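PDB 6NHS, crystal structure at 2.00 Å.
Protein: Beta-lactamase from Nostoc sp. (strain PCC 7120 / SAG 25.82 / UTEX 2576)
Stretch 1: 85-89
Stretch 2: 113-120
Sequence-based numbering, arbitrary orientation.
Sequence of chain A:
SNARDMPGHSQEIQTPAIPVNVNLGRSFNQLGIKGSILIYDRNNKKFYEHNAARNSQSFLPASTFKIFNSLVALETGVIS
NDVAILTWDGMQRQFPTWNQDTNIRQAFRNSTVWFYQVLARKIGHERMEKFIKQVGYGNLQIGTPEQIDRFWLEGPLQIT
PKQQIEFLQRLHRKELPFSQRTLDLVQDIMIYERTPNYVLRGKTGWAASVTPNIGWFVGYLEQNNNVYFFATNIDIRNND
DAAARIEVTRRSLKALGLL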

# COMPACT_ATOMS: atom_id res chain seq x y z
N ILE A 85 -7.77 -7.11 19.16
CA ILE A 85 -7.96 -5.69 19.46
C ILE A 85 -6.66 -5.10 19.99
O ILE A 85 -5.97 -5.72 20.81
CB ILE A 85 -9.09 -5.49 20.49
CG1 ILE A 85 -10.45 -5.82 19.88
CG2 ILE A 85 -9.09 -4.05 21.04
CD1 ILE A 85 -11.56 -5.97 20.92
N LEU A 86 -6.31 -3.91 19.51
CA LEU A 86 -5.43 -3.01 20.23
C LEU A 86 -6.25 -1.82 20.68
O LEU A 86 -7.08 -1.30 19.92
CB LEU A 86 -4.25 -2.55 19.37
CG LEU A 86 -3.23 -3.60 18.90
CD1 LEU A 86 -2.13 -2.92 18.07
CD2 LEU A 86 -2.64 -4.36 20.07
N THR A 87 -6.05 -1.39 21.93
CA THR A 87 -6.90 -0.35 22.48
C THR A 87 -6.30 1.03 22.26
O THR A 87 -5.09 1.23 22.28
CB THR A 87 -7.16 -0.58 23.97
OG1 THR A 87 -5.92 -0.78 24.67
CG2 THR A 87 -8.07 -1.80 24.18
N TRP A 88 -7.19 2.00 22.05
CA TRP A 88 -6.80 3.39 21.95
C TRP A 88 -6.18 3.86 23.27
O TRP A 88 -6.65 3.51 24.36
CB TRP A 88 -8.04 4.22 21.59
CG TRP A 88 -7.91 5.70 21.61
CD1 TRP A 88 -6.95 6.44 21.00
CD2 TRP A 88 -8.82 6.62 22.21
NE1 TRP A 88 -7.18 7.78 21.22
CE2 TRP A 88 -8.33 7.91 21.96
CE3 TRP A 88 -9.99 6.47 22.97
CZ2 TRP A 88 -8.97 9.06 22.43
CZ3 TRP A 88 -10.62 7.62 23.44
CH2 TRP A 88 -10.11 8.89 23.17
N ASP A 89 -5.10 4.65 23.17
CA ASP A 89 -4.41 5.14 24.37
C ASP A 89 -5.05 6.39 24.97
O ASP A 89 -4.48 6.95 25.92
CB ASP A 89 -2.93 5.42 24.06
CG ASP A 89 -2.73 6.52 23.03
OD1 ASP A 89 -3.71 7.15 22.58
OD2 ASP A 89 -1.56 6.75 22.66
N VAL A 113 -2.74 5.05 11.93
CA VAL A 113 -1.29 4.97 12.06
C VAL A 113 -0.88 4.42 13.43
O VAL A 113 0.03 3.58 13.52
CB VAL A 113 -0.65 6.35 11.81
CG1 VAL A 113 0.85 6.30 12.09
CG2 VAL A 113 -0.93 6.82 10.38
N TRP A 114 -1.52 4.88 14.51
CA TRP A 114 -1.05 4.48 15.84
C TRP A 114 -1.11 2.97 16.03
O TRP A 114 -0.24 2.40 16.70
CB TRP A 114 -1.84 5.20 16.94
CG TRP A 114 -3.29 4.80 17.10
CD1 TRP A 114 -4.39 5.50 16.69
CD2 TRP A 114 -3.80 3.62 17.75
NE1 TRP A 114 -5.54 4.83 17.03
CE2 TRP A 114 -5.21 3.67 17.68
CE3 TRP A 114 -3.20 2.53 18.39
CZ2 TRP A 114 -6.02 2.68 18.22
CZ3 TRP A 114 -4.01 1.53 18.93
CH2 TRP A 114 -5.41 1.61 18.83
N PHE A 115 -2.12 2.31 15.45
CA PHE A 115 -2.22 0.85 15.52
C PHE A 115 -0.98 0.20 14.92
O PHE A 115 -0.37 -0.70 15.52
CB PHE A 115 -3.50 0.40 14.80
CG PHE A 115 -3.80 -1.08 14.91
CD1 PHE A 115 -3.22 -2.00 14.04
CD2 PHE A 115 -4.70 -1.55 15.86
CE1 PHE A 115 -3.51 -3.36 14.13
CE2 PHE A 115 -5.01 -2.90 15.95
CZ PHE A 115 -4.42 -3.80 15.09
N TYR A 116 -0.57 0.66 13.74
CA TYR A 116 0.58 0.06 13.08
C TYR A 116 1.90 0.48 13.71
O TYR A 116 2.89 -0.24 13.56
CB TYR A 116 0.53 0.42 11.59
CG TYR A 116 -0.42 -0.48 10.85
CD1 TYR A 116 0.03 -1.63 10.24
CD2 TYR A 116 -1.79 -0.20 10.80
CE1 TYR A 116 -0.83 -2.47 9.58
CE2 TYR A 116 -2.66 -1.03 10.14
CZ TYR A 116 -2.17 -2.17 9.53
OH TYR A 116 -3.02 -3.01 8.85
N GLN A 117 1.93 1.60 14.43
CA GLN A 117 3.13 1.93 15.18
C GLN A 117 3.33 0.97 16.35
O GLN A 117 4.46 0.59 16.66
CB GLN A 117 3.06 3.38 15.67
CG GLN A 117 3.25 4.40 14.55
CD GLN A 117 3.09 5.83 15.04
OE1 GLN A 117 2.09 6.16 15.68
NE2 GLN A 117 4.08 6.66 14.77
N VAL A 118 2.24 0.56 17.00
CA VAL A 118 2.35 -0.48 18.03
C VAL A 118 2.88 -1.77 17.42
O VAL A 118 3.79 -2.41 17.97
CB VAL A 118 0.99 -0.72 18.72
CG1 VAL A 118 1.09 -1.89 19.70
CG2 VAL A 118 0.50 0.54 19.42
N LEU A 119 2.34 -2.16 16.26
CA LEU A 119 2.79 -3.40 15.62
C LEU A 119 4.28 -3.35 15.33
O LEU A 119 5.00 -4.32 15.61
CB LEU A 119 2.01 -3.64 14.33
CG LEU A 119 0.49 -3.87 14.44
CD1 LEU A 119 -0.08 -4.18 13.07
CD2 LEU A 119 0.17 -5.00 15.42
N ALA A 120 4.76 -2.22 14.81
CA ALA A 120 6.18 -2.11 14.46
C ALA A 120 7.07 -2.18 15.70
O ALA A 120 8.12 -2.82 15.66
CB ALA A 120 6.42 -0.80 13.70

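No hydrogen bond joins the two stretches. Apolar packing dominates. The two stretches bury 308 Å², both sides summed.

Leu-86 is the centre of the contact. Its CA-to-CB bond points toward the helix 113-120, and its side chain takes the m,t rotamer. Leu-86 CG lies 3.5 Å from CE2 of Phe-115. Leu-86 CD1 reaches Val-118 CG1 at 3.8 Å and Leu-119 CD2 at 4.1 Å. An aliphatic side chain suits this place: CD1 touches Phe-115, Val-118 and Leu-119. The apolar side chains of Val-118 and Leu-119 offer methyls to Leu-86 CD1. Apolar contacts add Leu-86 CB to Trp-114 CZ3 at 4.1 Å and Trp-88 CB to Trp-114 CZ2 at 4.2 Å.

The same Leu-86 methyl, CD1, makes a CH-pi contact. Leu-86 CD1 sits 3.7 Å from the centroid of the Phe-115 ring, 16° off the ring normal, so it lies over the face. The CA-to-CB bond of Phe-115 points sideways to stretch 1; with chi1 t, the end of the side chain comes nearer.

Trp-114 is buried, and its CA-to-CB bond points toward the other stretch. Its wide ring meets backbone as well as side chains. Trp-114 CH2 lies 3.5 Å from Leu-86 O, which sits at the ring edge, and 3.5 Å from Thr-87 O. Trp-114 NE1 is hydrogen-bonded elsewhere in the structure.

The CA-to-CB bond of Thr-87 points away, and the residue is exposed.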